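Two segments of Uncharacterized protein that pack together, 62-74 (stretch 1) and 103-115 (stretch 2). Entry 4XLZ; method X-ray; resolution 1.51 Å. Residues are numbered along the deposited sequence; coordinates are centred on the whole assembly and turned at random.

Stretch 1, residues 62-74: VIYICMTDGYMGT
Stretch 2, residues 103-115: KIYWLNYRDTELP

Residues 62-68 continue a strand that begins earlier in the chain and run parallel to the strand of stretch 2, which ends at Tyr109; the axes approach to 4.6 Å, with 16° between their directions. Tyr64 pairs with Ile104, Ile65 with Tyr105 and Cys66 with Trp106, at CA-CA separations of 4.6, 4.7 and 5.1 Å. Extended backbones (phi -95 to -130°, psi 110 to 146° from Tyr64 to Cys66 and from Ile104 to Trp106) carry the parallel ladder: Tyr64 N donates to Lys103 O (3.0 Å), Tyr105 N to Tyr64 O (2.8 Å), Cys66 N to Tyr105 O (2.8 Å) and Leu107 N to Cys66 O (2.9 Å), all nearly linear. A β-bulge then shifts the register by one. Met67 (-77/-32), Leu107 (-76/-22) and Asn108 (65/21) leave extended geometry, and Thr68 pairs with Tyr109 (CA-CA 4.5 Å). Tyr109 N reaches Met67 O at 3.3 Å, and Asp69 N bonds weakly to Tyr109 O at 3.0 Å. A water fills the bulge, donating to Cys66 O (3.0 Å) and accepting from Asn108 N (2.9 Å). Beyond the strands, Gly70-Gly73 form a type I turn and Arg110-Glu113 a type II turn.

Ile63, Ile65, Tyr105, Thr68 and Tyr109 share one face of the sheet; Ile63 CG2 lies 3.8 Å from Tyr105 CD1, at the ring edge. Tyr64, Ile104, Cys66 and Trp106 occupy the other, where Cys66 (t) places CB 3.7 Å from Trp106 CE3. Selenomethionine Met67 (mmm) brings CE within 3.7 Å of Leu107 CD1.

Two aspartates join the loops. Asp69 (p) uses OD1 to accept from Asp111 N (2.9 Å) and Tyr71 N (3.0 Å), while Asp111 (t) directs OD2 to Met72 N (2.9 Å), tying its carboxylate to the type I turn. Arg110 (chi1-chi3 t, t, m) lays its guanidinium flat on the Tyr71 ring (chi1 t), with CZ 4.1 Å from the Tyr71 ring centroid, a cation-π stack; a second water links Arg110 NE (2.8 Å) to Asp69 OD2 (2.5 Å).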

ATOM      1  N   VAL A  62       9.650  31.997 -13.518  1.00 17.41           N
ATOM      2  CA  VAL A  62       8.726  31.281 -12.561  1.00 17.20           C
ATOM      3  C   VAL A  62       8.156  30.154 -13.325  1.00 15.69           C
ATOM      4  O   VAL A  62       7.592  30.208 -14.409  1.00 16.87           O
ATOM      5  CB  VAL A  62       7.563  32.206 -12.082  1.00 18.68           C
ATOM      6  CG1 VAL A  62       6.679  31.351 -11.165  1.00 17.61           C
ATOM      7  CG2 VAL A  62       8.083  33.453 -11.361  1.00 17.58           C
ATOM      8  N   ILE A  63       8.374  28.928 -12.702  1.00 14.73           N
ATOM      9  CA  ILE A  63       7.865  27.652 -13.262  1.00 14.02           C
ATOM     10  C   ILE A  63       6.886  27.002 -12.257  1.00 13.31           C
ATOM     11  O   ILE A  63       7.180  27.064 -11.083  1.00 15.93           O
ATOM     12  CB  ILE A  63       9.104  26.688 -13.458  1.00 14.66           C
ATOM     13  CG1 ILE A  63      10.056  27.361 -14.520  1.00 16.97           C
ATOM     14  CG2 ILE A  63       8.628  25.292 -13.908  1.00 17.40           C
ATOM     15  CD1 ILE A  63      11.442  26.648 -14.455  1.00 20.22           C
ATOM     16  N   TYR A  64       5.832  26.454 -12.764  1.00 14.65           N
ATOM     17  CA  TYR A  64       4.848  25.754 -11.817  1.00 12.70           C
ATOM     18  C   TYR A  64       5.114  24.240 -11.915  1.00 14.16           C
ATOM     19  O   TYR A  64       5.447  23.685 -12.973  1.00 13.65           O
ATOM     20  CB  TYR A  64       3.445  25.901 -12.302  1.00 14.21           C
ATOM     21  CG  TYR A  64       2.845  27.291 -12.087  1.00 15.06           C
ATOM     22  CD1 TYR A  64       3.528  28.351 -11.515  1.00 14.45           C
ATOM     23  CD2 TYR A  64       1.539  27.411 -12.512  1.00 17.15           C
ATOM     24  CE1 TYR A  64       2.843  29.637 -11.317  1.00 15.13           C
ATOM     25  CE2 TYR A  64       0.829  28.659 -12.325  1.00 18.51           C
ATOM     26  CZ  TYR A  64       1.536  29.667 -11.766  1.00 18.22           C
ATOM     27  OH  TYR A  64       0.903  30.917 -11.611  1.00 18.39           O
ATOM     28  N   ILE A  65       4.922  23.613 -10.729  1.00 13.30           N
ATOM     29  CA  ILE A  65       4.622  22.159 -10.722  1.00 12.85           C
ATOM     30  C   ILE A  65       3.206  22.014 -10.154  1.00 12.65           C
ATOM     31  O   ILE A  65       3.001  22.556  -9.040  1.00 13.86           O
ATOM     32  CB  ILE A  65       5.574  21.366  -9.839  1.00 12.09           C
ATOM     33  CG1 ILE A  65       6.997  21.465 -10.408  1.00 13.19           C
ATOM     34  CG2 ILE A  65       5.146  19.873  -9.872  1.00 13.41           C
ATOM     35  CD1 ILE A  65       8.104  20.853  -9.435  1.00 13.92           C
ATOM     36  N   CYS A  66       2.321  21.419 -10.903  1.00 12.73           N
ATOM     37  CA  CYS A  66       0.944  21.195 -10.413  1.00 13.36           C
ATOM     38  C   CYS A  66       0.858  19.726 -10.088  1.00 13.57           C
ATOM     39  O   CYS A  66       1.001  18.851 -10.920  1.00 13.07           O
ATOM     40  CB  CYS A  66      -0.059  21.654 -11.501  1.00 14.62           C
ATOM     41  SG  CYS A  66      -1.736  21.685 -10.785  1.00 15.73           S
HETATM   42  N   MSE A  67       0.503  19.454  -8.822  1.00 10.93           N
HETATM   43  CA  MSE A  67       0.584  18.019  -8.364  1.00 11.30           C
HETATM   44  C   MSE A  67      -0.548  17.175  -8.866  1.00 13.42           C
HETATM   45  O   MSE A  67      -0.390  16.012  -9.177  1.00 13.75           O
HETATM   46  CB  MSE A  67       0.425  17.977  -6.818  1.00 12.98           C
HETATM   47  CG  MSE A  67       1.423  18.867  -6.031  1.00 14.06           C
HETATM   48 SE   MSE A  67       3.302  18.370  -6.395  1.00 14.13          SE
HETATM   49  CE  MSE A  67       3.313  16.663  -5.588  1.00 16.46           C
ATOM     50  N   THR A  68      -1.759  17.759  -9.050  1.00 11.54           N
ATOM     51  CA  THR A  68      -2.938  17.028  -9.430  1.00 11.99           C
ATOM     52  C   THR A  68      -3.679  17.663 -10.624  1.00 11.70           C
ATOM     53  O   THR A  68      -3.296  18.759 -11.110  1.00 14.60           O
ATOM     54  CB  THR A  68      -3.976  16.811  -8.299  1.00 12.36           C
ATOM     55  OG1 THR A  68      -4.684  18.069  -8.091  1.00 14.08           O
ATOM     56  CG2 THR A  68      -3.355  16.375  -6.983  1.00 14.07           C
ATOM     57  N   ASP A  69      -4.662  16.970 -11.116  1.00 12.16           N
ATOM     58  CA  ASP A  69      -5.322  17.385 -12.378  1.00 12.35           C
ATOM     59  C   ASP A  69      -6.622  18.152 -12.094  1.00 14.18           C
ATOM     60  O   ASP A  69      -7.236  18.627 -13.044  1.00 15.96           O
ATOM     61  CB  ASP A  69      -5.654  16.133 -13.178  1.00 14.31           C
ATOM     62  CG  ASP A  69      -6.444  15.045 -12.406  1.00 13.77           C
ATOM     63  OD1 ASP A  69      -7.008  15.405 -11.315  1.00 12.28           O
ATOM     64  OD2 ASP A  69      -6.414  13.872 -12.897  1.00 16.77           O
ATOM     65  N   GLY A  70      -6.969  18.353 -10.849  1.00 12.38           N
ATOM     66  CA  GLY A  70      -8.243  19.102 -10.614  1.00 12.43           C
ATOM     67  C   GLY A  70      -9.517  18.351 -11.008  1.00 12.38           C
ATOM     68  O   GLY A  70     -10.661  18.956 -11.084  1.00 14.12           O
ATOM     69  N   TYR A  71      -9.500  17.027 -11.234  1.00 11.99           N
ATOM     70  CA  TYR A  71     -10.611  16.161 -11.680  1.00 12.39           C
ATOM     71  C   TYR A  71     -11.884  16.321 -10.900  1.00 13.04           C
ATOM     72  O   TYR A  71     -12.972  16.080 -11.419  1.00 14.71           O
ATOM     73  CB  TYR A  71     -10.037  14.684 -11.599  1.00 11.79           C
ATOM     74  CG  TYR A  71     -10.925  13.572 -11.992  1.00 11.16           C
ATOM     75  CD1 TYR A  71     -10.703  12.933 -13.247  1.00 11.01           C
ATOM     76  CD2 TYR A  71     -11.882  13.059 -11.120  1.00 12.55           C
ATOM     77  CE1 TYR A  71     -11.444  11.797 -13.608  1.00 13.14           C
ATOM     78  CE2 TYR A  71     -12.646  11.949 -11.446  1.00 13.73           C
ATOM     79  CZ  TYR A  71     -12.388  11.314 -12.702  1.00 14.51           C
ATOM     80  OH  TYR A  71     -13.146  10.218 -13.035  1.00 17.61           O
HETATM   81  N   MSE A  72     -11.746  16.556  -9.583  1.00 14.24           N
HETATM   82  CA  MSE A  72     -12.924  16.452  -8.726  1.00 15.03           C
HETATM   83  C   MSE A  72     -13.640  17.789  -8.569  1.00 19.95           C
HETATM   84  O   MSE A  72     -14.714  17.830  -7.910  1.00 21.71           O
HETATM   85  CB  MSE A  72     -12.521  15.992  -7.307  1.00 14.85           C
HETATM   86  CG  MSE A  72     -11.993  14.584  -7.325  1.00 14.97           C
HETATM   87 SE   MSE A  72     -13.463  13.309  -7.676  1.00 15.45          SE
HETATM   88  CE  MSE A  72     -12.259  11.772  -7.660  1.00 15.14           C
ATOM     89  N   GLY A  73     -13.058  18.871  -9.092  1.00 16.13           N
ATOM     90  CA  GLY A  73     -13.598  20.231  -8.805  1.00 18.46           C
ATOM     91  C   GLY A  73     -14.909  20.633  -9.476  1.00 18.47           C
ATOM     92  O   GLY A  73     -14.906  21.706 -10.176  1.00 22.62           O
ATOM     93  N   THR A  74     -15.938  19.829  -9.443  1.00 17.22           N
ATOM     94  CA  THR A  74     -17.223  20.296 -10.036  1.00 20.66           C
ATOM     95  C   THR A  74     -18.381  19.694  -9.230  1.00 23.78           C
ATOM     96  O   THR A  74     -18.296  18.620  -8.693  1.00 18.21           O
ATOM     97  CB  THR A  74     -17.346  19.861 -11.551  1.00 22.81           C
ATOM     98  OG1 THR A  74     -18.668  20.265 -12.101  1.00 26.79           O
ATOM     99  CG2 THR A  74     -17.296  18.328 -11.765  1.00 23.16           C
ATOM    100  N   LYS A 103       6.013  28.101 -18.024  1.00 21.64           N
ATOM    101  CA  LYS A 103       6.262  26.634 -18.052  1.00 19.08           C
ATOM    102  C   LYS A 103       5.525  26.008 -16.835  1.00 15.30           C
ATOM    103  O   LYS A 103       5.676  26.507 -15.721  1.00 17.61           O
ATOM    104  CB  LYS A 103       7.718  26.329 -17.936  1.00 21.01           C
ATOM    105  CG  LYS A 103       8.023  24.828 -18.101  1.00 23.82           C
ATOM    106  CD  LYS A 103       9.540  24.532 -17.913  1.00 35.73           C
ATOM    107  CE  LYS A 103      10.461  24.883 -19.069  1.00 41.29           C
ATOM    108  NZ  LYS A 103      11.871  24.118 -18.909  1.00 34.60           N
ATOM    109  N   ILE A 104       4.786  24.971 -17.159  1.00 15.54           N
ATOM    110  CA  ILE A 104       4.023  24.242 -16.064  1.00 15.50           C
ATOM    111  C   ILE A 104       4.368  22.756 -16.277  1.00 16.97           C
ATOM    112  O   ILE A 104       4.208  22.199 -17.403  1.00 17.53           O
ATOM    113  CB  ILE A 104       2.529  24.418 -16.248  1.00 15.38           C
ATOM    114  CG1 ILE A 104       2.130  25.952 -16.117  1.00 17.57           C
ATOM    115  CG2 ILE A 104       1.833  23.618 -15.126  1.00 17.67           C
ATOM    116  CD1 ILE A 104       0.678  26.181 -16.643  1.00 19.17           C
ATOM    117  N   TYR A 105       4.841  22.094 -15.191  1.00 15.38           N
ATOM    118  CA  TYR A 105       4.900  20.612 -15.188  1.00 15.05           C
ATOM    119  C   TYR A 105       3.652  20.041 -14.525  1.00 13.70           C
ATOM    120  O   TYR A 105       3.346  20.508 -13.391  1.00 16.17           O
ATOM    121  CB  TYR A 105       6.083  20.129 -14.346  1.00 15.68           C
ATOM    122  CG  TYR A 105       7.431  20.423 -14.942  1.00 14.62           C
ATOM    123  CD1 TYR A 105       8.095  21.672 -14.750  1.00 14.71           C
ATOM    124  CD2 TYR A 105       8.109  19.407 -15.633  1.00 16.65           C
ATOM    125  CE1 TYR A 105       9.385  21.861 -15.295  1.00 15.88           C
ATOM    126  CE2 TYR A 105       9.366  19.624 -16.174  1.00 15.95           C
ATOM    127  CZ  TYR A 105       9.981  20.811 -15.977  1.00 16.67           C
ATOM    128  OH  TYR A 105      11.287  21.010 -16.486  1.00 18.39           O
ATOM    129  N   TRP A 106       2.993  19.165 -15.162  1.00 12.47           N
ATOM    130  CA  TRP A 106       1.745  18.562 -14.662  1.00 13.24           C
ATOM    131  C   TRP A 106       2.056  17.175 -14.193  1.00 15.45           C
ATOM    132  O   TRP A 106       2.401  16.276 -15.000  1.00 16.36           O
ATOM    133  CB  TRP A 106       0.697  18.438 -15.785  1.00 15.93           C
ATOM    134  CG  TRP A 106       0.291  19.805 -16.368  1.00 15.67           C
ATOM    135  CD1 TRP A 106       0.821  20.390 -17.500  1.00 20.02           C
ATOM    136  CD2 TRP A 106      -0.667  20.671 -15.841  1.00 15.97           C
ATOM    137  NE1 TRP A 106       0.076  21.615 -17.742  1.00 20.48           N
ATOM    138  CE2 TRP A 106      -0.771  21.770 -16.695  1.00 18.28           C
ATOM    139  CE3 TRP A 106      -1.487  20.587 -14.719  1.00 19.59           C
ATOM    140  CZ2 TRP A 106      -1.715  22.814 -16.475  1.00 18.01           C
ATOM    141  CZ3 TRP A 106      -2.453  21.615 -14.445  1.00 22.88           C
ATOM    142  CH2 TRP A 106      -2.513  22.702 -15.360  1.00 21.67           C
ATOM    143  N   LEU A 107       2.012  16.917 -12.903  1.00 14.51           N
ATOM    144  CA  LEU A 107       2.304  15.503 -12.456  1.00 11.77           C
ATOM    145  C   LEU A 107       1.164  14.610 -12.704  1.00 13.32           C
ATOM    146  O   LEU A 107       1.347  13.364 -12.740  1.00 14.91           O
ATOM    147  CB  LEU A 107       2.593  15.487 -10.929  1.00 11.77           C
ATOM    148  CG  LEU A 107       3.801  16.305 -10.509  1.00 14.93           C
ATOM    149  CD1 LEU A 107       4.173  15.854  -9.069  1.00 16.11           C
ATOM    150  CD2 LEU A 107       5.087  16.150 -11.381  1.00 15.65           C
ATOM    151  N   ASN A 108      -0.096  15.141 -12.840  1.00 12.38           N
ATOM    152  CA  ASN A 108      -1.283  14.400 -13.212  1.00 13.62           C
ATOM    153  C   ASN A 108      -1.773  13.323 -12.217  1.00 11.45           C
ATOM    154  O   ASN A 108      -2.564  12.529 -12.588  1.00 14.48           O
ATOM    155  CB  ASN A 108      -1.137  13.710 -14.636  1.00 15.77           C
ATOM    156  CG  ASN A 108      -1.078  14.772 -15.815  1.00 19.36           C
ATOM    157  OD1 ASN A 108      -0.150  14.735 -16.622  1.00 30.52           O
ATOM    158  ND2 ASN A 108      -1.960  15.515 -15.857  1.00 22.33           N
ATOM    159  N   TYR A 109      -1.353  13.480 -10.988  1.00 12.06           N
ATOM    160  CA  TYR A 109      -2.054  12.610  -9.981  1.00 12.87           C
ATOM    161  C   TYR A 109      -3.537  13.065  -9.883  1.00 12.98           C
ATOM    162  O   TYR A 109      -3.831  14.271 -10.094  1.00 13.96           O
ATOM    163  CB  TYR A 109      -1.344  12.698  -8.566  1.00 12.20           C
ATOM    164  CG  TYR A 109       0.042  12.049  -8.673  1.00 10.88           C
ATOM    165  CD1 TYR A 109       0.117  10.667  -8.620  1.00 13.92           C
ATOM    166  CD2 TYR A 109       1.161  12.828  -8.756  1.00 13.07           C
ATOM    167  CE1 TYR A 109       1.347  10.010  -8.764  1.00 15.13           C
ATOM    168  CE2 TYR A 109       2.467  12.187  -8.834  1.00 13.48           C
ATOM    169  CZ  TYR A 109       2.472  10.814  -8.894  1.00 15.70           C
ATOM    170  OH  TYR A 109       3.731  10.241  -9.087  1.00 18.11           O
ATOM    171  N   ARG A 110      -4.426  12.134  -9.646  1.00 12.22           N
ATOM    172  CA  ARG A 110      -5.826  12.550  -9.633  1.00 11.26           C
ATOM    173  C   ARG A 110      -6.102  13.346  -8.342  1.00 12.38           C
ATOM    174  O   ARG A 110      -5.722  13.018  -7.232  1.00 12.47           O
ATOM    175  CB  ARG A 110      -6.767  11.351  -9.682  1.00 12.78           C
ATOM    176  CG  ARG A 110      -8.254  11.858  -9.802  1.00 12.93           C
ATOM    177  CD  ARG A 110      -9.205  10.628 -10.089  1.00 13.15           C
ATOM    178  NE  ARG A 110      -8.913  10.125 -11.495  1.00 13.82           N
ATOM    179  CZ  ARG A 110      -9.468   9.016 -11.985  1.00 14.58           C
ATOM    180  NH1 ARG A 110     -10.287   8.280 -11.227  1.00 16.04           N
ATOM    181  NH2 ARG A 110      -9.181   8.615 -13.219  1.00 15.57           N
ATOM    182  N   ASP A 111      -6.842  14.441  -8.539  1.00 11.58           N
ATOM    183  CA  ASP A 111      -7.356  15.254  -7.395  1.00 11.53           C
ATOM    184  C   ASP A 111      -8.075  14.399  -6.398  1.00 10.99           C
ATOM    185  O   ASP A 111      -8.869  13.543  -6.744  1.00 12.66           O
ATOM    186  CB  ASP A 111      -8.354  16.220  -8.132  1.00 13.20           C
ATOM    187  CG  ASP A 111      -8.967  17.229  -7.255  1.00 15.31           C
ATOM    188  OD1 ASP A 111      -8.673  17.447  -6.065  1.00 15.54           O
ATOM    189  OD2 ASP A 111      -9.863  17.952  -7.867  1.00 14.25           O
ATOM    190  N   THR A 112      -7.687  14.646  -5.133  1.00 11.59           N
ATOM    191  CA  THR A 112      -8.187  13.945  -3.900  1.00 11.22           C
ATOM    192  C   THR A 112      -7.419  12.626  -3.710  1.00 13.62           C
ATOM    193  O   THR A 112      -7.695  11.922  -2.723  1.00 14.01           O
ATOM    194  CB  THR A 112      -9.696  13.657  -3.768  1.00 12.99           C
ATOM    195  OG1 THR A 112     -10.192  12.693  -4.694  1.00 12.40           O
ATOM    196  CG2 THR A 112     -10.488  15.055  -3.917  1.00 12.40           C
ATOM    197  N   GLU A 113      -6.479  12.328  -4.623  1.00 11.96           N
ATOM    198  CA  GLU A 113      -5.781  11.013  -4.630  1.00 12.33           C
ATOM    199  C   GLU A 113      -4.310  11.313  -4.735  1.00 12.39           C
ATOM    200  O   GLU A 113      -3.544  10.330  -5.111  1.00 14.10           O
ATOM    201  CB  GLU A 113      -6.269  10.121  -5.787  1.00 14.98           C
ATOM    202  CG  GLU A 113      -7.848   9.991  -5.717  1.00 14.14           C
ATOM    203  CD  GLU A 113      -8.433   9.007  -6.676  1.00 15.22           C
ATOM    204  OE1 GLU A 113      -9.660   8.821  -6.623  1.00 16.08           O
ATOM    205  OE2 GLU A 113      -7.668   8.465  -7.612  1.00 17.81           O
ATOM    206  N   LEU A 114      -3.758  12.428  -4.340  1.00 11.87           N
ATOM    207  CA  LEU A 114      -2.301  12.611  -4.360  1.00 11.34           C
ATOM    208  C   LEU A 114      -1.637  11.649  -3.372  1.00 10.59           C
ATOM    209  O   LEU A 114      -1.947  11.815  -2.184  1.00 12.12           O
ATOM    210  CB  LEU A 114      -1.996  14.088  -4.005  1.00 13.00           C
ATOM    211  CG  LEU A 114      -0.472  14.375  -3.998  1.00 11.72           C
ATOM    212  CD1 LEU A 114       0.193  14.179  -5.452  1.00 13.65           C
ATOM    213  CD2 LEU A 114      -0.223  15.835  -3.538  1.00 11.52           C
ATOM    214  N   PRO A 115      -0.758  10.765  -3.770  1.00 10.50           N
ATOM    215  CA  PRO A 115      -0.117   9.938  -2.728  1.00 11.45           C
ATOM    216  C   PRO A 115       0.817  10.681  -1.874  1.00 11.28           C
ATOM    217  O   PRO A 115       1.391  11.720  -2.276  1.00 13.36           O
ATOM    218  CB  PRO A 115       0.660   8.876  -3.562  1.00 12.62           C
ATOM    219  CG  PRO A 115       0.038   8.945  -4.986  1.00 12.42           C
ATOM    220  CD  PRO A 115      -0.387  10.397  -5.158  1.00 10.78           C
TER
HETATM  221  O   HOH W   1      -1.146  17.802 -12.743  1.00 18.81           O
HETATM  222  O   HOH W   2      -7.582  11.683 -13.433  1.00 15.55           O